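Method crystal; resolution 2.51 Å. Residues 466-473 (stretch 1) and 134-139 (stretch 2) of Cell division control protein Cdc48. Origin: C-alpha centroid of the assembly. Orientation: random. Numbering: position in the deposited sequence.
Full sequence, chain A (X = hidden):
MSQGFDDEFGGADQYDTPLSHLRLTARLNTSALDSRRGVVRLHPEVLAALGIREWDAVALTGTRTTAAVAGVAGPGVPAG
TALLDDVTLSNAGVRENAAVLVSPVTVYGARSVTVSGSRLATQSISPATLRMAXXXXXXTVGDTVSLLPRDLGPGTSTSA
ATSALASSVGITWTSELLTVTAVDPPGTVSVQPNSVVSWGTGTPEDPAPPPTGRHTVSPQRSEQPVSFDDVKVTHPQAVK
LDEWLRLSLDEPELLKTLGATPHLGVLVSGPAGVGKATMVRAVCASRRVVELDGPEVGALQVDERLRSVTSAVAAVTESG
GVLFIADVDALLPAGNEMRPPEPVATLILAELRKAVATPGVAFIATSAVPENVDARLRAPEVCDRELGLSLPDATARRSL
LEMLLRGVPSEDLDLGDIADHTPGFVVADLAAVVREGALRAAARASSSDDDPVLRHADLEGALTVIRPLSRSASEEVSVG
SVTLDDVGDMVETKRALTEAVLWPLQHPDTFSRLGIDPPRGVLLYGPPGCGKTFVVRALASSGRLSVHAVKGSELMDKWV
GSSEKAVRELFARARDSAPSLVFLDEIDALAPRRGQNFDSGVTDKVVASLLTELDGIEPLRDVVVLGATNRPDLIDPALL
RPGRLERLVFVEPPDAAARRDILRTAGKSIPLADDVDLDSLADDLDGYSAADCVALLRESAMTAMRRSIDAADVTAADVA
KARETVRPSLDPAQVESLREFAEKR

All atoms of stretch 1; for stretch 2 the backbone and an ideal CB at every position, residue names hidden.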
# COMPACT_ATOMS: atom_id res chain seq x y z
N ILE A 466 -10.83 9.90 -6.12
CA ILE A 466 -9.67 9.06 -6.35
C ILE A 466 -9.11 8.45 -5.07
O ILE A 466 -8.63 9.17 -4.19
CB ILE A 466 -8.54 9.82 -7.07
CG1 ILE A 466 -9.03 10.32 -8.43
CG2 ILE A 466 -7.32 8.93 -7.23
CD1 ILE A 466 -9.55 9.22 -9.34
N ARG A 467 -9.18 7.13 -4.96
CA ARG A 467 -8.63 6.44 -3.80
C ARG A 467 -7.16 6.10 -4.01
O ARG A 467 -6.80 5.47 -5.01
CB ARG A 467 -9.42 5.16 -3.50
CG ARG A 467 -8.88 4.41 -2.29
CD ARG A 467 -9.71 3.20 -1.93
NE ARG A 467 -9.62 2.13 -2.93
CZ ARG A 467 -10.09 0.90 -2.74
NH1 ARG A 467 -10.68 0.59 -1.60
NH2 ARG A 467 -9.97 -0.02 -3.69
N PRO A 468 -6.31 6.52 -3.07
CA PRO A 468 -4.89 6.16 -3.11
C PRO A 468 -4.73 4.65 -2.99
O PRO A 468 -5.47 4.01 -2.24
CB PRO A 468 -4.30 6.86 -1.89
CG PRO A 468 -5.47 7.12 -0.99
CD PRO A 468 -6.63 7.36 -1.90
N LEU A 469 -3.78 4.10 -3.74
CA LEU A 469 -3.51 2.66 -3.76
C LEU A 469 -3.21 2.13 -2.36
O LEU A 469 -3.50 0.98 -2.04
CB LEU A 469 -2.34 2.37 -4.70
CG LEU A 469 -2.44 1.16 -5.63
CD1 LEU A 469 -3.76 1.18 -6.39
CD2 LEU A 469 -1.27 1.15 -6.60
N SER A 470 -2.65 2.99 -1.51
CA SER A 470 -2.34 2.63 -0.14
C SER A 470 -3.59 2.35 0.70
O SER A 470 -3.51 1.79 1.79
CB SER A 470 -1.52 3.73 0.52
OG SER A 470 -2.24 4.95 0.54
N ARG A 471 -4.76 2.74 0.18
CA ARG A 471 -6.01 2.51 0.89
C ARG A 471 -6.88 1.45 0.22
O ARG A 471 -8.05 1.28 0.57
CB ARG A 471 -6.81 3.82 0.99
CG ARG A 471 -6.11 4.91 1.77
CD ARG A 471 -6.11 4.63 3.26
NE ARG A 471 -7.36 5.06 3.88
CZ ARG A 471 -7.58 6.29 4.33
NH1 ARG A 471 -6.63 7.22 4.22
NH2 ARG A 471 -8.74 6.60 4.88
N SER A 472 -6.31 0.72 -0.73
CA SER A 472 -7.08 -0.22 -1.54
C SER A 472 -7.10 -1.64 -0.99
O SER A 472 -7.75 -2.52 -1.55
CB SER A 472 -6.57 -0.23 -2.99
OG SER A 472 -5.28 -0.83 -3.07
N ALA A 473 -6.39 -1.86 0.11
CA ALA A 473 -6.31 -3.19 0.71
C ALA A 473 -6.05 -3.12 2.21
O ALA A 473 -4.91 -2.92 2.64
CB ALA A 473 -5.24 -4.02 0.03
N UNK A 134 -7.93 0.48 -14.57
CA UNK A 134 -8.75 -0.04 -13.48
C UNK A 134 -7.97 -0.19 -12.18
O UNK A 134 -8.45 -0.81 -11.24
CB UNK A 134 -9.35 -1.39 -13.88
N UNK A 135 -6.78 0.39 -12.14
CA UNK A 135 -5.90 0.26 -10.98
C UNK A 135 -6.57 0.75 -9.70
O UNK A 135 -7.04 1.89 -9.63
CB UNK A 135 -4.60 1.04 -11.22
N UNK A 136 -6.62 -0.12 -8.70
CA UNK A 136 -7.15 0.23 -7.40
C UNK A 136 -8.64 -0.04 -7.22
O UNK A 136 -9.13 -0.07 -6.09
CB UNK A 136 -6.87 1.71 -7.13
N UNK A 137 -9.35 -0.23 -8.32
CA UNK A 137 -10.80 -0.42 -8.26
C UNK A 137 -11.19 -1.84 -7.85
O UNK A 137 -10.47 -2.79 -8.13
CB UNK A 137 -11.42 -0.09 -9.62
N UNK A 138 -12.33 -1.96 -7.17
CA UNK A 138 -12.82 -3.26 -6.72
C UNK A 138 -13.66 -3.97 -7.79
O UNK A 138 -14.44 -3.34 -8.50
CB UNK A 138 -13.65 -3.09 -5.44
N UNK A 139 -13.48 -5.28 -7.88
CA UNK A 139 -14.16 -6.07 -8.89
C UNK A 139 -14.93 -7.22 -8.25
O UNK A 139 -14.51 -7.77 -7.23
CB UNK A 139 -13.16 -6.60 -9.91

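Position 134 opens the stretch with nothing of stretch 1 within 5.5 Å of its ideal CB, so the contact places no demand on its side chain and many residues would suit. The deposited residue is Leu134, whose O accepts a hydrogen bond from N of residue 137 (3.1 Å), closing a type II beta turn.

Position 135 has phi/psi of -57/124, ordinary for the second residue of such a turn. Its CA-to-CB bond points sideways to stretch 1, yet the ideal CB lies 4.9 Å from Leu469 CD1. What stretch 1 offers here is a methyl group rather than a polar partner, so an apolar side chain of moderate size, such as leucine, isoleucine, valine or methionine, would be favoured. The residue is Leu135; in a t, p rotamer the end of its side chain comes nearer than its CA-to-CB bond suggests, and its CG packs at 3.9 Å against Leu469 CD1.

Position 136 is the most constrained. Its phi/psi of 92/-17 would jam a CB against the carbonyl oxygen of the preceding residue, which by itself calls for glycine. The surroundings argue the same way: the ideal CB points toward stretch 1 and would sit a tight 3.2 Å from Leu469 CD1. Gly136 is found here, and without a side chain its CA approaches Leu469 CD1 to 3.7 Å. Its backbone also supplies the hydrogen bond across the contact, a short one of 2.5 Å from Arg467 NH2 to Gly136 O. The acceptor lies at the edge of the guanidinium, near its plane, where the N-H can point at it, with an N-H...O angle of 153°. Because the acceptor is a main-chain oxygen, the bond asks for no side chain at position 136; the donor is the side chain of Arg467. Ser472 CB also approaches Gly136 O, at 4.0 Å.

At position 137 the CA-to-CB bond points away from stretch 1, and the contact leaves the choice wide, polar or charged residues included. Lys137 occupies it and makes no contact; its nearest approach is 6.1 Å, from Lys137 CB to Arg467 NH2.

Position 138 begins a strand, with its CA-to-CB bond sideways to stretch 1 and its ideal CB 5.1 Å from Arg467 NH2. A compact aliphatic residue could lie beside the guanidinium, and an acidic or polar one could also be imagined. The residue is Val138, whose CG1 lies 4.0 Å from Arg467 NH2.

Position 139 is out of reach, and its extended backbone would accept many side chains; it is Met139, which makes no contact with stretch 1.

Stretch 2 (134-139) LLGKVM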
# COMPACT_ATOMS: atom_id res chain seq x y z
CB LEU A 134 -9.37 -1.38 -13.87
CG LEU A 134 -10.37 -1.36 -15.03
CD1 LEU A 134 -10.79 -2.77 -15.40
CD2 LEU A 134 -11.58 -0.51 -14.67
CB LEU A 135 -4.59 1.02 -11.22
CG LEU A 135 -3.42 0.71 -10.29
CD1 LEU A 135 -3.02 -0.76 -10.41
CD2 LEU A 135 -2.23 1.61 -10.60
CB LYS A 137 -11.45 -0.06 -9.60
CG LYS A 137 -11.26 1.40 -9.98
CD LYS A 137 -12.18 1.81 -11.12
CE LYS A 137 -12.07 3.30 -11.40
NZ LYS A 137 -13.04 3.74 -12.44
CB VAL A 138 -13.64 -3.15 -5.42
CG1 VAL A 138 -12.74 -2.81 -4.24
CG2 VAL A 138 -14.76 -2.13 -5.57
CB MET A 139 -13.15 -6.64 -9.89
CG MET A 139 -12.28 -5.59 -10.57
SD MET A 139 -13.20 -4.55 -11.71
CE MET A 139 -12.05 -3.19 -11.93
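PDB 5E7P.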